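Local coordinates for protein activated BY transcription factor SSRB (Salmonella enterica, PDB 2WNW) that is a glycosyl hydrolase family 30 protein, activated by the transcription factor SsrB, that pairs a TIM barrel with a beta-sandwich domain, at residues 295-300 with 347-352. Numbering follows the deposited sequence.
Sequences GCVPME and LCEAPI
Two loops at the C-terminal end of the barrel strands, 295-300 and 347-352, cross here at a steep angle, held by one direct backbone bond and two waters. Glu349 N donates to Val297 O at 2.9 Å, nearly along the C=O axis. One water accepts from Val297 N and donates to Glu349 O, so Val297 and Glu349 are joined through both their peptide groups.

The tight part is built around Glu349. Its side chain leaves with CG anti to the backbone N (chi1 -171°) and runs out extended alongside Val297, both pointing the same way, so that Val297 CG2 lies 3.5 Å from Glu349 OE1. The buried carboxylate is not left without partners: a weak hydrogen bond links OE1 to His309 ND1, and OE2 accepts from a second water, itself bound by Glu300 N. Cys296 SG and Cys348 SG also belong to this close packing, approaching to 3.7 Å, a van der Waals contact far too long for a disulfide.

The looser side is more open to solvent. There Met299, partly exposed and bent at chi2 and chi3, crosses the glutamate at about a right angle; its SD rests 3.7 Å from Glu349 CA and its CG packs on the carbonyl carbon of Cys348. The CB of Pro298, the most exposed residue here, points away from the other loop, and its CA is what meets Cys348 CA, at 4.3 Å. Leu347 gives only marginal cover.

In the fold, 295-300 follows barrel strand 289-294 and leads into helix 305-322, whose His309, Thr312 and Tyr313 pack on Val297, while Glu300 forms a salt bridge with Arg308. Pro351, just before strand 352-355, and Ile352, its first residue, pack against helices 65-76 and 365-374.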
# COMPACT_ATOMS: atom_id res chain seq x y z
N GLY A 295 -11.94 -8.66 15.17
CA GLY A 295 -10.54 -8.92 15.41
C GLY A 295 -10.29 -8.84 16.90
O GLY A 295 -11.02 -8.15 17.62
N CYS A 296 -9.28 -9.57 17.37
CA CYS A 296 -8.91 -9.55 18.78
C CYS A 296 -7.53 -10.18 18.92
O CYS A 296 -6.99 -10.72 17.95
CB CYS A 296 -9.93 -10.34 19.63
SG CYS A 296 -9.89 -12.15 19.43
N VAL A 297 -6.97 -10.09 20.11
CA VAL A 297 -5.66 -10.66 20.39
C VAL A 297 -5.82 -11.59 21.59
O VAL A 297 -6.73 -11.42 22.40
CB VAL A 297 -4.61 -9.57 20.73
CG1 VAL A 297 -4.38 -8.67 19.51
CG2 VAL A 297 -5.08 -8.73 21.91
N PRO A 298 -4.95 -12.59 21.72
CA PRO A 298 -5.04 -13.52 22.84
C PRO A 298 -4.52 -12.94 24.15
O PRO A 298 -3.89 -11.87 24.16
CB PRO A 298 -4.20 -14.71 22.37
CG PRO A 298 -3.11 -14.03 21.59
CD PRO A 298 -3.88 -13.00 20.78
N MET A 299 -4.79 -13.63 25.25
CA MET A 299 -4.31 -13.19 26.55
C MET A 299 -2.85 -13.64 26.61
O MET A 299 -2.55 -14.81 26.35
CB MET A 299 -5.10 -13.86 27.69
CG MET A 299 -6.50 -13.31 27.90
SD MET A 299 -6.48 -11.61 28.47
CE MET A 299 -5.91 -11.82 30.18
N GLU A 300 -1.95 -12.71 26.91
CA GLU A 300 -0.53 -13.02 26.98
C GLU A 300 0.06 -12.28 28.17
O GLU A 300 -0.24 -11.11 28.40
CB GLU A 300 0.15 -12.61 25.68
CG GLU A 300 -0.42 -13.35 24.47
CD GLU A 300 0.17 -12.90 23.15
OE1 GLU A 300 -0.05 -11.73 22.77
OE2 GLU A 300 0.86 -13.71 22.50
N LEU A 347 -10.20 -18.20 25.45
CA LEU A 347 -10.02 -16.92 26.14
C LEU A 347 -9.24 -15.91 25.29
O LEU A 347 -8.25 -16.26 24.64
CB LEU A 347 -9.29 -17.15 27.46
CG LEU A 347 -9.92 -18.18 28.40
CD1 LEU A 347 -9.04 -18.39 29.63
CD2 LEU A 347 -11.31 -17.72 28.82
N CYS A 348 -9.68 -14.66 25.31
CA CYS A 348 -9.04 -13.59 24.53
C CYS A 348 -9.02 -12.30 25.33
O CYS A 348 -9.74 -12.14 26.30
CB CYS A 348 -9.82 -13.32 23.24
SG CYS A 348 -9.98 -14.71 22.08
N GLU A 349 -8.18 -11.36 24.91
CA GLU A 349 -8.13 -10.07 25.57
C GLU A 349 -9.23 -9.20 24.97
O GLU A 349 -9.68 -9.45 23.85
CB GLU A 349 -6.77 -9.40 25.34
CG GLU A 349 -6.54 -8.15 26.18
CD GLU A 349 -5.24 -7.45 25.83
OE1 GLU A 349 -5.19 -6.75 24.80
OE2 GLU A 349 -4.25 -7.62 26.58
N ALA A 350 -9.68 -8.20 25.72
CA ALA A 350 -10.68 -7.24 25.25
C ALA A 350 -10.10 -5.90 25.69
O ALA A 350 -9.39 -5.83 26.70
CB ALA A 350 -12.04 -7.48 25.92
N PRO A 351 -10.36 -4.82 24.93
CA PRO A 351 -9.80 -3.51 25.31
C PRO A 351 -10.07 -3.12 26.76
O PRO A 351 -9.28 -2.40 27.37
CB PRO A 351 -10.44 -2.56 24.30
CG PRO A 351 -10.53 -3.44 23.07
CD PRO A 351 -11.08 -4.73 23.65
N ILE A 352 -11.19 -3.58 27.29
CA ILE A 352 -11.52 -3.30 28.68
C ILE A 352 -11.86 -4.63 29.35
O ILE A 352 -12.61 -5.44 28.80
CB ILE A 352 -12.72 -2.33 28.83
CG1 ILE A 352 -12.34 -0.95 28.31
CG2 ILE A 352 -13.12 -2.22 30.31
CD1 ILE A 352 -13.41 0.11 28.52
O HOH W 1 -8.40 -8.06 21.68
O HOH W 2 -2.84 -10.03 27.42